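Local structure of rhamnosidase B (Bacillus sp., 2OKX) at residues T766-Y771 against G786-P791; N680-A685 against P801-F806; Q698-V703 against E734-V739. The protein hydrolyses terminal alpha-L-rhamnose residues from rhamnosides as a family 78 glycoside hydrolase, probably with inversion at the anomeric carbon. All coordinates share one frame; numbering follows the deposited sequence.

Contact 1 of 3, residues T766-Y771 against G786-P791; sequences TQVVAY and GYLSSP
L788 reaches from helix 778-789 with both methyl branches into the neighbouring helix 764-772, and its fork is the tight part of the contact. CD1 lies over one face of the Y771 ring, 3.9 Å from the centroid and 14° off the ring normal, a clear CH-pi contact in which the methyl is displaced toward the rim at CE2. The other branch, CD2, meets CG2 of V768 at 3.8 Å. One leucine thus touches two residues three positions apart on the partner helix. In Y771, CG is anti to the backbone N (chi1 -173°), which carries the ring toward L788, where one face receives CD1. The hydroxyl of that ring is bonded to E785, about one turn before L788 on the opposing helix, which fixes the far end of the tyrosine as well.

Packing is looser on the side of Y787, which is partly exposed. Its ring meets Q767 obliquely, with CG of Q767 4.1 Å from CD1 of Y787. The glutamine chain bends at chi2, and its amide lies 84° from the plane of the tyrosine ring; its NE2 donates to Y748 O and S763 O, while Y787 OH is bonded to R746 O. Strand 747-752 borders the Q767-Y787 end, where A747 touches both side chains, while helix 801-813 packs against V768 and Y771, and helix 696-715 lies against V769 and A770.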
# COMPACT_ATOMS: atom_id res chain seq x y z
N THR A 766 20.27 -6.01 -16.16
CA THR A 766 20.06 -6.36 -17.55
C THR A 766 20.65 -7.72 -17.90
O THR A 766 20.05 -8.49 -18.65
CB THR A 766 20.66 -5.29 -18.48
OG1 THR A 766 20.00 -4.04 -18.24
CG2 THR A 766 20.46 -5.69 -19.95
N GLN A 767 21.82 -8.02 -17.34
CA GLN A 767 22.48 -9.30 -17.60
C GLN A 767 21.67 -10.45 -17.00
O GLN A 767 21.47 -11.48 -17.64
CB GLN A 767 23.90 -9.30 -17.01
CG GLN A 767 24.72 -8.05 -17.30
CD GLN A 767 24.61 -7.59 -18.74
OE1 GLN A 767 24.75 -8.38 -19.68
NE2 GLN A 767 24.39 -6.29 -18.93
N VAL A 768 21.22 -10.27 -15.76
CA VAL A 768 20.43 -11.29 -15.09
C VAL A 768 19.17 -11.59 -15.89
O VAL A 768 18.81 -12.75 -16.08
CB VAL A 768 20.03 -10.85 -13.65
CG1 VAL A 768 19.03 -11.83 -13.06
CG2 VAL A 768 21.27 -10.78 -12.77
N VAL A 769 18.49 -10.54 -16.35
CA VAL A 769 17.27 -10.72 -17.12
C VAL A 769 17.54 -11.44 -18.43
O VAL A 769 16.74 -12.28 -18.86
CB VAL A 769 16.59 -9.36 -17.41
CG1 VAL A 769 15.36 -9.57 -18.28
CG2 VAL A 769 16.19 -8.68 -16.10
N ALA A 770 18.65 -11.13 -19.08
CA ALA A 770 19.00 -11.78 -20.34
C ALA A 770 19.19 -13.27 -20.10
O ALA A 770 18.80 -14.11 -20.92
CB ALA A 770 20.28 -11.17 -20.91
N TYR A 771 19.78 -13.60 -18.96
CA TYR A 771 20.03 -14.99 -18.58
C TYR A 771 18.72 -15.74 -18.33
O TYR A 771 18.52 -16.85 -18.84
CB TYR A 771 20.90 -15.03 -17.33
CG TYR A 771 21.36 -16.42 -16.94
CD1 TYR A 771 22.39 -17.05 -17.65
CD2 TYR A 771 20.79 -17.09 -15.87
CE1 TYR A 771 22.82 -18.33 -17.29
CE2 TYR A 771 21.22 -18.37 -15.50
CZ TYR A 771 22.23 -18.98 -16.22
OH TYR A 771 22.65 -20.24 -15.86
N GLY A 786 29.36 -15.91 -15.46
CA GLY A 786 30.54 -15.45 -14.75
C GLY A 786 30.17 -14.23 -13.93
O GLY A 786 30.63 -14.06 -12.80
N TYR A 787 29.35 -13.36 -14.52
CA TYR A 787 28.90 -12.15 -13.84
C TYR A 787 28.06 -12.52 -12.62
O TYR A 787 28.16 -11.89 -11.57
CB TYR A 787 28.08 -11.28 -14.80
CG TYR A 787 28.87 -10.72 -15.97
CD1 TYR A 787 28.22 -10.23 -17.10
CD2 TYR A 787 30.26 -10.66 -15.94
CE1 TYR A 787 28.94 -9.70 -18.18
CE2 TYR A 787 30.99 -10.14 -17.01
CZ TYR A 787 30.32 -9.66 -18.12
OH TYR A 787 31.04 -9.16 -19.19
N LEU A 788 27.23 -13.55 -12.77
CA LEU A 788 26.38 -14.01 -11.68
C LEU A 788 27.21 -14.41 -10.46
O LEU A 788 26.91 -14.00 -9.34
CB LEU A 788 25.52 -15.20 -12.13
CG LEU A 788 24.53 -14.97 -13.28
CD1 LEU A 788 23.72 -16.23 -13.51
CD2 LEU A 788 23.60 -13.80 -12.95
N SER A 789 28.26 -15.19 -10.69
CA SER A 789 29.13 -15.63 -9.60
C SER A 789 30.08 -14.53 -9.12
O SER A 789 30.51 -14.54 -7.97
CB SER A 789 29.93 -16.86 -10.02
OG SER A 789 30.70 -16.59 -11.18
N SER A 790 30.40 -13.59 -10.00
CA SER A 790 31.30 -12.49 -9.65
C SER A 790 30.85 -11.21 -10.34
O SER A 790 31.37 -10.84 -11.40
CB SER A 790 32.73 -12.82 -10.07
OG SER A 790 33.21 -13.96 -9.38
N PRO A 791 29.87 -10.50 -9.75
CA PRO A 791 29.36 -9.25 -10.31
C PRO A 791 30.42 -8.16 -10.45
O PRO A 791 31.07 -7.78 -9.48
CB PRO A 791 28.26 -8.86 -9.33
CG PRO A 791 27.79 -10.19 -8.79
CD PRO A 791 29.09 -10.91 -8.56

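Contact 2 of 3, residues N680-A685 against P801-F806; sequences NLLDWA and PFMSFF
L682 is the first residue of the loop 680-685 to meet helix 801-813, and it does so with backbone and side chain alike. Its carbonyl O comes to the edge of the F802 ring, in the ring plane and 3.5 Å from CE1 of F802, where the slightly positive ring hydrogens would suit an oxygen. On the side-chain branch, CD2 of L682 touches SD of M803 at 4.3 Å, a loose apolar contact.

D683 follows and comes closest to M803. The carboxylate crosses the methionine chain at about a right angle, with OD1 of D683 3.4 Å from CB of M803. Here CG of the aspartate stands anti to the backbone N (chi1 -166°), and the oxygens continue past M803 to the residues just before the helix: OD1 accepts from the backbone N of G799 and OD2 is bonded to S800 OG. This buried acid thus ties the loop to the N-terminal approach of helix 801-813. OD2 also receives a weak bond from the N of W684, the residue at the centre of an inverse gamma turn that redirects the chain beyond the contact.

Around this pairing, W864 stacks on F802 and helix 577-590 also borders that ring; Q765 of helix 764-772 touches D683 and M803, and helix 696-715 meets L682.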
# COMPACT_ATOMS: atom_id res chain seq x y z
N ASN A 680 9.47 2.92 -18.25
CA ASN A 680 10.18 1.68 -18.56
C ASN A 680 11.02 1.22 -17.38
O ASN A 680 12.24 1.10 -17.47
CB ASN A 680 11.08 1.91 -19.78
CG ASN A 680 10.34 2.54 -20.94
OD1 ASN A 680 10.87 3.42 -21.63
ND2 ASN A 680 9.11 2.10 -21.16
N LEU A 681 10.34 0.94 -16.27
CA LEU A 681 11.00 0.54 -15.03
C LEU A 681 11.23 -0.95 -14.81
O LEU A 681 10.55 -1.80 -15.38
CB LEU A 681 10.18 1.07 -13.85
CG LEU A 681 10.68 0.72 -12.44
CD1 LEU A 681 11.90 1.57 -12.13
CD2 LEU A 681 9.58 0.96 -11.41
N LEU A 682 12.22 -1.23 -13.96
CA LEU A 682 12.55 -2.59 -13.56
C LEU A 682 12.99 -2.57 -12.09
O LEU A 682 12.35 -3.19 -11.25
CB LEU A 682 13.66 -3.20 -14.41
CG LEU A 682 14.08 -4.59 -13.89
CD1 LEU A 682 12.86 -5.50 -13.82
CD2 LEU A 682 15.15 -5.19 -14.78
N ASP A 683 14.07 -1.85 -11.79
CA ASP A 683 14.60 -1.80 -10.43
C ASP A 683 14.90 -0.38 -9.94
O ASP A 683 15.03 0.55 -10.73
CB ASP A 683 15.89 -2.63 -10.37
CG ASP A 683 16.34 -2.93 -8.95
OD1 ASP A 683 17.52 -3.31 -8.77
OD2 ASP A 683 15.51 -2.79 -8.03
N TRP A 684 15.00 -0.22 -8.62
CA TRP A 684 15.30 1.08 -8.03
C TRP A 684 16.82 1.20 -7.93
O TRP A 684 17.41 1.09 -6.85
CB TRP A 684 14.67 1.21 -6.63
CG TRP A 684 13.17 1.23 -6.63
CD1 TRP A 684 12.33 0.33 -6.02
CD2 TRP A 684 12.32 2.19 -7.28
NE1 TRP A 684 11.02 0.67 -6.25
CE2 TRP A 684 10.98 1.80 -7.02
CE3 TRP A 684 12.55 3.33 -8.06
CZ2 TRP A 684 9.88 2.52 -7.51
CZ3 TRP A 684 11.46 4.05 -8.55
CH2 TRP A 684 10.14 3.64 -8.27
N ALA A 685 17.45 1.43 -9.08
CA ALA A 685 18.90 1.57 -9.16
C ALA A 685 19.24 2.42 -10.37
O ALA A 685 18.41 2.60 -11.26
CB ALA A 685 19.54 0.19 -9.27
N PRO A 801 15.47 -6.07 -2.92
CA PRO A 801 15.33 -7.52 -2.77
C PRO A 801 14.39 -8.04 -3.86
O PRO A 801 14.36 -9.24 -4.14
CB PRO A 801 14.74 -7.67 -1.37
CG PRO A 801 15.27 -6.45 -0.64
CD PRO A 801 15.07 -5.37 -1.68
N PHE A 802 13.63 -7.13 -4.45
CA PHE A 802 12.70 -7.46 -5.52
C PHE A 802 13.53 -8.02 -6.67
O PHE A 802 13.25 -9.10 -7.20
CB PHE A 802 11.96 -6.21 -5.99
CG PHE A 802 11.16 -6.40 -7.26
CD1 PHE A 802 11.36 -5.55 -8.35
CD2 PHE A 802 10.20 -7.40 -7.35
CE1 PHE A 802 10.60 -5.70 -9.51
CE2 PHE A 802 9.44 -7.55 -8.51
CZ PHE A 802 9.64 -6.70 -9.59
N MET A 803 14.57 -7.28 -7.04
CA MET A 803 15.47 -7.68 -8.11
C MET A 803 16.26 -8.91 -7.66
O MET A 803 16.59 -9.77 -8.47
CB MET A 803 16.41 -6.53 -8.46
CG MET A 803 17.32 -6.77 -9.66
SD MET A 803 16.44 -7.11 -11.21
CE MET A 803 17.32 -8.60 -11.74
N SER A 804 16.55 -8.99 -6.36
CA SER A 804 17.28 -10.13 -5.82
C SER A 804 16.54 -11.43 -6.14
O SER A 804 17.16 -12.46 -6.38
CB SER A 804 17.44 -10.01 -4.30
OG SER A 804 18.42 -9.04 -3.95
N PHE A 805 15.21 -11.37 -6.15
CA PHE A 805 14.39 -12.55 -6.44
C PHE A 805 14.75 -13.12 -7.80
O PHE A 805 14.96 -14.33 -7.95
CB PHE A 805 12.90 -12.18 -6.40
CG PHE A 805 11.98 -13.38 -6.35
CD1 PHE A 805 11.90 -14.26 -7.42
CD2 PHE A 805 11.18 -13.61 -5.23
CE1 PHE A 805 11.04 -15.36 -7.39
CE2 PHE A 805 10.32 -14.70 -5.18
CZ PHE A 805 10.24 -15.58 -6.26
N PHE A 806 14.80 -12.25 -8.81
CA PHE A 806 15.13 -12.67 -10.16
C PHE A 806 16.57 -13.18 -10.19
O PHE A 806 16.88 -14.15 -10.90
CB PHE A 806 14.94 -11.50 -11.13
CG PHE A 806 13.51 -11.04 -11.24
CD1 PHE A 806 12.53 -11.88 -11.76
CD2 PHE A 806 13.14 -9.77 -10.81
CE1 PHE A 806 11.20 -11.46 -11.84
CE2 PHE A 806 11.81 -9.34 -10.89
CZ PHE A 806 10.84 -10.18 -11.40

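Contact 3 of 3, residues Q698-V703 against E734-V739; sequences QNLFLV and ETINAV
I736 alone among residues 734-739 meets 698-703, touching three residues of helix 696-715 with its two branches. At the end of the longer one, CD1 lies 3.8 Å from CG2 of V703 and at the same distance from the backbone O of N699, so that a single methyl bears on two residues one turn apart. The shorter branch, CG2, meets CD2 of L700 at 3.8 Å. With CG1 anti to the carbonyl carbon (chi1 -65°) and the chain then extended (chi2 176°), the isoleucine reaches CD1 across to the partner helix and keeps CG2 for the leucine. The V703 and I736 side chains lie alongside each other, pointing opposite ways, whereas the L700 side chain runs at a slant to I736; its CD2 also comes within 4.0 Å of I736 CD1. N699 adds its CB, 4.0 Å from I736 CD1.

Beyond this apolar shell, N699 and, beside I736, N737 are bonded to surrounding parts of the chain. In N699, OD1 accepts from the backbone N of L674, and ND2 donates to V695 O, just before helix 696-715 begins. The side chain of N737 is bonded to Y748 OH and V775 O, tying this helix to strand 747-752 and to the chain following helix 764-772. L732, one turn before I736, extends the apolar seam along N699, L702 and V703, while V769 and A770 of helix 764-772 pack on L700.

The local axes run nearly antiparallel, 152° apart and 10.8 Å at closest approach. Near-antiparallel packing of successive helices is characteristic of the (alpha/alpha)6 barrel of the six-hairpin glycosidases.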
# COMPACT_ATOMS: atom_id res chain seq x y z
N GLN A 698 13.15 -4.66 -20.57
CA GLN A 698 11.77 -4.97 -20.95
C GLN A 698 11.68 -5.62 -22.33
O GLN A 698 10.70 -6.28 -22.65
CB GLN A 698 10.87 -3.72 -20.89
CG GLN A 698 11.41 -2.46 -21.54
CD GLN A 698 10.47 -1.28 -21.34
OE1 GLN A 698 9.97 -1.06 -20.24
NE2 GLN A 698 10.23 -0.53 -22.41
N ASN A 699 12.71 -5.44 -23.14
CA ASN A 699 12.73 -6.08 -24.46
C ASN A 699 12.92 -7.57 -24.21
O ASN A 699 12.28 -8.41 -24.85
CB ASN A 699 13.88 -5.52 -25.30
CG ASN A 699 13.44 -4.40 -26.22
OD1 ASN A 699 12.95 -4.66 -27.33
ND2 ASN A 699 13.58 -3.16 -25.77
N LEU A 700 13.80 -7.89 -23.27
CA LEU A 700 14.09 -9.27 -22.91
C LEU A 700 12.87 -9.96 -22.29
O LEU A 700 12.56 -11.10 -22.63
CB LEU A 700 15.27 -9.32 -21.93
CG LEU A 700 16.62 -8.84 -22.47
CD1 LEU A 700 17.59 -8.63 -21.32
CD2 LEU A 700 17.17 -9.85 -23.48
N PHE A 701 12.19 -9.26 -21.39
CA PHE A 701 11.01 -9.83 -20.75
C PHE A 701 9.85 -10.01 -21.73
O PHE A 701 9.00 -10.88 -21.54
CB PHE A 701 10.57 -8.98 -19.56
CG PHE A 701 11.27 -9.33 -18.27
CD1 PHE A 701 11.83 -8.35 -17.46
CD2 PHE A 701 11.36 -10.66 -17.85
CE1 PHE A 701 12.46 -8.67 -16.26
CE2 PHE A 701 11.99 -11.00 -16.65
CZ PHE A 701 12.54 -10.00 -15.86
N LEU A 702 9.82 -9.21 -22.79
CA LEU A 702 8.75 -9.35 -23.78
C LEU A 702 8.94 -10.68 -24.50
O LEU A 702 7.97 -11.39 -24.80
CB LEU A 702 8.79 -8.20 -24.79
CG LEU A 702 7.77 -8.28 -25.94
CD1 LEU A 702 6.37 -8.54 -25.40
CD2 LEU A 702 7.80 -6.97 -26.72
N VAL A 703 10.19 -11.04 -24.76
CA VAL A 703 10.49 -12.30 -25.42
C VAL A 703 9.94 -13.44 -24.57
O VAL A 703 9.16 -14.27 -25.05
CB VAL A 703 12.01 -12.50 -25.59
CG1 VAL A 703 12.30 -13.90 -26.13
CG2 VAL A 703 12.57 -11.45 -26.54
N GLU A 734 16.67 -12.45 -31.59
CA GLU A 734 17.78 -12.32 -32.52
C GLU A 734 18.20 -10.86 -32.68
O GLU A 734 19.39 -10.53 -32.65
CB GLU A 734 17.39 -12.89 -33.89
CG GLU A 734 18.54 -12.95 -34.88
CD GLU A 734 18.10 -13.47 -36.24
OE1 GLU A 734 18.97 -13.61 -37.13
OE2 GLU A 734 16.90 -13.74 -36.42
N THR A 735 17.21 -9.98 -32.83
CA THR A 735 17.48 -8.55 -32.98
C THR A 735 18.19 -8.04 -31.73
O THR A 735 19.13 -7.25 -31.82
CB THR A 735 16.17 -7.76 -33.17
OG1 THR A 735 15.47 -8.27 -34.31
CG2 THR A 735 16.47 -6.28 -33.39
N ILE A 736 17.74 -8.51 -30.57
CA ILE A 736 18.35 -8.10 -29.31
C ILE A 736 19.83 -8.48 -29.29
O ILE A 736 20.69 -7.64 -29.00
CB ILE A 736 17.63 -8.76 -28.11
CG1 ILE A 736 16.19 -8.25 -28.02
CG2 ILE A 736 18.38 -8.45 -26.82
CD1 ILE A 736 15.36 -8.90 -26.94
N ASN A 737 20.12 -9.74 -29.60
CA ASN A 737 21.50 -10.22 -29.62
C ASN A 737 22.32 -9.52 -30.70
O ASN A 737 23.53 -9.36 -30.56
CB ASN A 737 21.53 -11.73 -29.86
CG ASN A 737 21.26 -12.53 -28.59
OD1 ASN A 737 21.98 -12.41 -27.60
ND2 ASN A 737 20.22 -13.36 -28.62
N ALA A 738 21.65 -9.11 -31.78
CA ALA A 738 22.32 -8.45 -32.89
C ALA A 738 22.60 -6.97 -32.64
O ALA A 738 23.60 -6.43 -33.13
CB ALA A 738 21.49 -8.61 -34.16
N VAL A 739 21.73 -6.31 -31.88
CA VAL A 739 21.88 -4.88 -31.62
C VAL A 739 22.34 -4.49 -30.22
O VAL A 739 23.34 -3.80 -30.05
CB VAL A 739 20.55 -4.15 -31.90
CG1 VAL A 739 20.73 -2.64 -31.73
CG2 VAL A 739 20.05 -4.48 -33.30

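Overall arrangement
Followed from the N terminus, the chain first passes loop 680-685, whose partner at 801-806 comes only after 115 further residues. Inside that long excursion contact 3 closes first, joining helix 696-715 to helix 723-739; after strand 747-752, contact 1 joins helix 764-772 to helix 778-789. These two loops lie in series, both nested within the one contact 2 closes, and none cross. Helix 764-772 links them all in space: V769 packs on F701 of contact 3, while V768 and V769 meet M803, F806 and L682 of contact 2. Together they bind consecutive helices of the six-hairpin glycosidase domain to one of its long loops.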